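PDB 1W07: peroxisomal acyl-coenzyme A oxidase 1 from Arabidopsis thaliana, which uses FAD to desaturate medium- and long-chain acyl-CoAs to 2-trans-enoyl-CoAs in the peroxisome, passing the electrons to O2 to give H2O2. Local coordinates for residues Gln130-Tyr135 and Lys181-Ala186. The protein carries 1 engineered substitution. Sequence-based numbering, arbitrary orientation.
Sequences QIIGCY and KVSTHA. With FAD (flavin-adenine dinucleotide), chain I.
Val-182, with CG1 anti to its backbone N, meets Ile-132 obliquely: Val-182 CG1 lies across both methyls of Ile-132, CG2 and CD1, each 3.8 Å away. Tyr-98 of helix 98-113 touches both side chains, and Leu-651 and Leu-655 of the second subunit pack against Val-182 and Ile-132 respectively. At Ser-183 the hydroxyl bonds to Gly-178 O, which fixes Ser-183 OG beside the backbone of Gly-133 and 3.3 Å from Cys-134 CB. Thr-184 makes the central polar contacts. Thr-184 N donates to Ile-132 O at 2.8 Å, in the carbonyl plane, while OG1, set between its own N and carbonyl carbon (chi1 61°), accepts a nearly straight bond from Ile-132 N (173°). In the plane of the neighbouring imidazole, at its edge, Thr-184 OG1 also shares a 2.7 Å hydrogen bond with His-185 ND1. An alanine here would take OG1 from both Ile-132 N and His-185 ND1 and would probably let the turn into the strand and the imidazole shift. Here the chain enters strand 185-194, which runs parallel to strand 133-136 in the mixed sheet of the acyl-CoA dehydrogenase-type middle domain. His-185 N also bonds to Ile-132 O, at 3.1 Å and from above the carbonyl plane, so one buried oxygen is gripped by two successive amides. The imidazole crosses Ile-131 at about a right angle, and His-185 CE1 lies 3.6 Å from Ile-131 CG2. On the backbone, His-185 O receives a weak bond from Cys-134 N and a CA-H...O contact from Gly-133 CA. Ala-186 CB presses tightly on Cys-134 SG at 3.3 Å. One residue beyond Cys-134, Tyr-135 O accepts a 2.8 Å hydrogen bond from flavin N3, tying the strand pair to the FAD site.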
ATOM      1  N   GLN B 130       9.186  26.869 -27.310  1.00 29.14           N
ATOM      2  CA  GLN B 130      10.285  26.849 -28.269  1.00 27.48           C
ATOM      3  C   GLN B 130      11.414  26.083 -27.588  1.00 25.69           C
ATOM      4  O   GLN B 130      12.429  25.737 -28.199  1.00 21.63           O
ATOM      5  CB  GLN B 130      10.735  28.270 -28.621  1.00 32.29           C
ATOM      6  CG  GLN B 130       9.643  29.131 -29.241  1.00 34.85           C
ATOM      7  CD  GLN B 130      10.148  30.499 -29.641  1.00 36.57           C
ATOM      8  OE1 GLN B 130      10.964  30.628 -30.553  1.00 37.59           O
ATOM      9  NE2 GLN B 130       9.674  31.531 -28.952  1.00 37.03           N
ATOM     10  N   ILE B 131      11.212  25.835 -26.297  1.00 23.98           N
ATOM     11  CA  ILE B 131      12.133  25.053 -25.481  1.00 25.72           C
ATOM     12  C   ILE B 131      11.269  24.280 -24.478  1.00 24.39           C
ATOM     13  O   ILE B 131      10.141  24.679 -24.182  1.00 22.62           O
ATOM     14  CB  ILE B 131      13.125  25.929 -24.695  1.00 26.30           C
ATOM     15  CG1 ILE B 131      12.374  26.782 -23.678  1.00 27.48           C
ATOM     16  CG2 ILE B 131      13.916  26.807 -25.655  1.00 32.17           C
ATOM     17  CD1 ILE B 131      13.279  27.461 -22.678  1.00 22.63           C
ATOM     18  N   ILE B 132      11.796  23.168 -23.978  1.00 23.12           N
ATOM     19  CA  ILE B 132      11.087  22.346 -23.008  1.00 21.19           C
ATOM     20  C   ILE B 132      12.026  22.173 -21.823  1.00 18.97           C
ATOM     21  O   ILE B 132      13.136  21.654 -21.960  1.00 18.59           O
ATOM     22  CB  ILE B 132      10.693  20.965 -23.616  1.00 23.50           C
ATOM     23  CG1 ILE B 132       9.673  21.172 -24.735  1.00 23.03           C
ATOM     24  CG2 ILE B 132      10.084  20.067 -22.547  1.00 23.25           C
ATOM     25  CD1 ILE B 132       9.307  19.902 -25.481  1.00 25.36           C
ATOM     26  N   GLY B 133      11.581  22.624 -20.654  1.00 19.57           N
ATOM     27  CA  GLY B 133      12.427  22.545 -19.479  1.00 18.65           C
ATOM     28  C   GLY B 133      11.949  21.621 -18.383  1.00 19.26           C
ATOM     29  O   GLY B 133      10.780  21.227 -18.338  1.00 17.22           O
ATOM     30  N   CYS B 134      12.874  21.277 -17.495  1.00 18.97           N
ATOM     31  CA  CYS B 134      12.583  20.400 -16.372  1.00 20.56           C
ATOM     32  C   CYS B 134      13.254  20.996 -15.137  1.00 19.44           C
ATOM     33  O   CYS B 134      14.034  21.940 -15.254  1.00 20.32           O
ATOM     34  CB  CYS B 134      13.115  18.992 -16.649  1.00 15.97           C
ATOM     35  SG  CYS B 134      14.876  18.885 -17.064  1.00 20.50           S
ATOM     36  N   TYR B 135      12.942  20.443 -13.966  1.00 18.47           N
ATOM     37  CA  TYR B 135      13.478  20.910 -12.686  1.00 19.15           C
ATOM     38  C   TYR B 135      14.529  19.911 -12.201  1.00 19.06           C
ATOM     39  O   TYR B 135      14.185  18.890 -11.607  1.00 18.10           O
ATOM     40  CB  TYR B 135      12.333  20.993 -11.669  1.00 19.50           C
ATOM     41  CG  TYR B 135      12.634  21.780 -10.423  1.00 23.41           C
ATOM     42  CD1 TYR B 135      12.589  23.173 -10.430  1.00 24.28           C
ATOM     43  CD2 TYR B 135      12.982  21.134  -9.231  1.00 22.96           C
ATOM     44  CE1 TYR B 135      12.882  23.901  -9.287  1.00 21.34           C
ATOM     45  CE2 TYR B 135      13.276  21.865  -8.086  1.00 24.26           C
ATOM     46  CZ  TYR B 135      13.228  23.246  -8.127  1.00 23.23           C
ATOM     47  OH  TYR B 135      13.554  23.975  -7.005  1.00 25.26           O
ATOM     48  N   LYS B 181      14.261  12.120 -21.657  1.00 15.37           N
ATOM     49  CA  LYS B 181      14.348  12.138 -23.106  1.00 18.88           C
ATOM     50  C   LYS B 181      13.775  13.380 -23.775  1.00 21.87           C
ATOM     51  O   LYS B 181      14.092  13.654 -24.931  1.00 21.81           O
ATOM     52  CB  LYS B 181      13.631  10.905 -23.677  1.00 23.00           C
ATOM     53  CG  LYS B 181      14.221   9.558 -23.234  1.00 24.75           C
ATOM     54  CD  LYS B 181      15.648   9.346 -23.743  1.00 26.03           C
ATOM     55  CE  LYS B 181      16.317   8.165 -23.041  1.00 30.62           C
ATOM     56  NZ  LYS B 181      17.743   8.010 -23.448  1.00 25.91           N
ATOM     57  N   VAL B 182      12.974  14.159 -23.051  1.00 20.96           N
ATOM     58  CA  VAL B 182      12.326  15.306 -23.667  1.00 18.64           C
ATOM     59  C   VAL B 182      12.933  16.690 -23.535  1.00 21.65           C
ATOM     60  O   VAL B 182      13.186  17.346 -24.545  1.00 21.09           O
ATOM     61  CB  VAL B 182      10.862  15.387 -23.203  1.00 17.90           C
ATOM     62  CG1 VAL B 182      10.115  16.539 -23.929  1.00 17.99           C
ATOM     63  CG2 VAL B 182      10.203  14.040 -23.451  1.00 11.41           C
ATOM     64  N   SER B 183      13.141  17.141 -22.301  1.00 19.10           N
ATOM     65  CA  SER B 183      13.649  18.479 -22.072  1.00 18.94           C
ATOM     66  C   SER B 183      14.896  18.842 -22.853  1.00 19.87           C
ATOM     67  O   SER B 183      15.832  18.046 -22.976  1.00 22.36           O
ATOM     68  CB  SER B 183      13.894  18.710 -20.584  1.00 15.30           C
ATOM     69  OG  SER B 183      12.662  18.783 -19.881  1.00 23.52           O
ATOM     70  N   THR B 184      14.895  20.055 -23.393  1.00 21.24           N
ATOM     71  CA  THR B 184      16.039  20.556 -24.144  1.00 21.46           C
ATOM     72  C   THR B 184      16.840  21.459 -23.212  1.00 22.58           C
ATOM     73  O   THR B 184      18.039  21.646 -23.401  1.00 23.27           O
ATOM     74  CB  THR B 184      15.607  21.392 -25.376  1.00 23.43           C
ATOM     75  OG1 THR B 184      14.842  22.531 -24.952  1.00 23.34           O
ATOM     76  CG2 THR B 184      14.776  20.547 -26.326  1.00 21.95           C
ATOM     77  N   HIS B 185      16.157  21.997 -22.202  1.00 22.88           N
ATOM     78  CA  HIS B 185      16.762  22.894 -21.226  1.00 25.28           C
ATOM     79  C   HIS B 185      16.333  22.489 -19.815  1.00 27.04           C
ATOM     80  O   HIS B 185      15.421  21.676 -19.624  1.00 26.70           O
ATOM     81  CB  HIS B 185      16.317  24.353 -21.464  1.00 27.14           C
ATOM     82  CG  HIS B 185      16.830  24.959 -22.736  1.00 26.09           C
ATOM     83  ND1 HIS B 185      16.420  24.542 -23.983  1.00 25.96           N
ATOM     84  CD2 HIS B 185      17.738  25.943 -22.948  1.00 24.74           C
ATOM     85  CE1 HIS B 185      17.056  25.239 -24.909  1.00 28.18           C
ATOM     86  NE2 HIS B 185      17.861  26.096 -24.306  1.00 25.43           N
ATOM     87  N   ALA B 186      16.982  23.081 -18.823  1.00 25.13           N
ATOM     88  CA  ALA B 186      16.621  22.778 -17.453  1.00 25.50           C
ATOM     89  C   ALA B 186      17.166  23.763 -16.449  1.00 24.11           C
ATOM     90  O   ALA B 186      18.202  24.393 -16.666  1.00 22.66           O
ATOM     91  CB  ALA B 186      17.098  21.384 -17.089  1.00 24.90           C
TER
HETATM   92  PA  FAD I1660      15.410  10.672   2.101  1.00 20.64           P
HETATM   93  O1A FAD I1660      15.157  12.085   2.459  1.00 16.75           O
HETATM   94  O2A FAD I1660      16.813  10.246   1.905  1.00 17.34           O
HETATM   95  O5B FAD I1660      14.710   9.739   3.207  1.00 16.95           O
HETATM   96  C5B FAD I1660      14.869   8.318   3.183  1.00 14.41           C
HETATM   97  C4B FAD I1660      14.430   7.719   4.523  1.00 17.12           C
HETATM   98  O4B FAD I1660      15.218   8.345   5.553  1.00 16.36           O
HETATM   99  C3B FAD I1660      12.967   8.056   4.825  1.00 12.60           C
HETATM  100  O3B FAD I1660      12.418   7.070   5.704  1.00 15.74           O
HETATM  101  C2B FAD I1660      13.088   9.402   5.536  1.00 16.69           C
HETATM  102  O2B FAD I1660      12.001   9.580   6.446  1.00 13.64           O
HETATM  103  C1B FAD I1660      14.358   9.166   6.360  1.00 16.87           C
HETATM  104  N9A FAD I1660      15.013  10.449   6.710  1.00 15.69           N
HETATM  105  C8A FAD I1660      15.743  11.209   5.893  1.00 17.20           C
HETATM  106  N7A FAD I1660      16.168  12.289   6.549  1.00 14.24           N
HETATM  107  C5A FAD I1660      15.703  12.222   7.791  1.00 13.49           C
HETATM  108  C6A FAD I1660      15.825  13.036   8.910  1.00 14.48           C
HETATM  109  N6A FAD I1660      16.454  14.205   8.847  1.00 13.14           N
HETATM  110  N1A FAD I1660      15.219  12.627  10.104  1.00 17.37           N
HETATM  111  C2A FAD I1660      14.503  11.426  10.146  1.00 13.71           C
HETATM  112  N3A FAD I1660      14.399  10.684   9.058  1.00 18.81           N
HETATM  113  C4A FAD I1660      14.973  11.045   7.897  1.00 13.08           C
HETATM  114  N1  FAD I1660      13.377  15.851  -7.887  1.00 16.13           N
HETATM  115  C2  FAD I1660      13.656  16.945  -8.716  1.00 18.73           C
HETATM  116  O2  FAD I1660      14.590  17.697  -8.449  1.00 24.47           O
HETATM  117  N3  FAD I1660      12.867  17.158  -9.857  1.00 17.62           N
HETATM  118  C4  FAD I1660      11.817  16.284 -10.162  1.00 20.17           C
HETATM  119  O4  FAD I1660      11.110  16.501 -11.148  1.00 15.16           O
HETATM  120  C4X FAD I1660      11.563  15.187  -9.344  1.00 18.39           C
HETATM  121  N5  FAD I1660      10.567  14.257  -9.678  1.00 16.82           N
HETATM  122  C5X FAD I1660      10.315  13.142  -8.874  1.00 19.12           C
HETATM  123  C6  FAD I1660       9.404  12.175  -9.284  1.00 16.54           C
HETATM  124  C7  FAD I1660       9.237  11.012  -8.542  1.00 18.94           C
HETATM  125  C7M FAD I1660       8.237   9.966  -9.034  1.00 19.89           C
HETATM  126  C8  FAD I1660       9.983  10.815  -7.375  1.00 20.31           C
HETATM  127  C8M FAD I1660       9.819   9.544  -6.539  1.00 19.05           C
HETATM  128  C9  FAD I1660      10.884  11.790  -6.965  1.00 16.78           C
HETATM  129  C9A FAD I1660      11.060  12.957  -7.702  1.00 19.98           C
HETATM  130  N10 FAD I1660      12.017  13.914  -7.339  1.00 16.92           N
HETATM  131  C10 FAD I1660      12.330  14.975  -8.206  1.00 18.32           C
HETATM  132  C1' FAD I1660      12.805  13.771  -6.090  1.00 16.57           C
HETATM  133  C2' FAD I1660      11.951  14.173  -4.883  1.00 17.80           C
HETATM  134  O2' FAD I1660      11.423  15.487  -5.075  1.00 19.53           O
HETATM  135  C3' FAD I1660      12.687  14.114  -3.541  1.00 20.91           C
HETATM  136  O3' FAD I1660      13.836  14.964  -3.588  1.00 23.05           O
HETATM  137  C4' FAD I1660      13.137  12.698  -3.174  1.00 20.36           C
HETATM  138  O4' FAD I1660      12.197  11.719  -3.621  1.00 18.60           O
HETATM  139  C5' FAD I1660      13.298  12.604  -1.657  1.00 23.99           C
HETATM  140  O5' FAD I1660      13.543  11.254  -1.265  1.00 25.84           O
HETATM  141  P   FAD I1660      14.972  10.810  -0.685  1.00 21.67           P
HETATM  142  O1P FAD I1660      15.435   9.671  -1.506  1.00 19.08           O
HETATM  143  O2P FAD I1660      15.835  12.007  -0.574  1.00 22.97           O
HETATM  144  O3P FAD I1660      14.574  10.291   0.783  1.00 19.51           O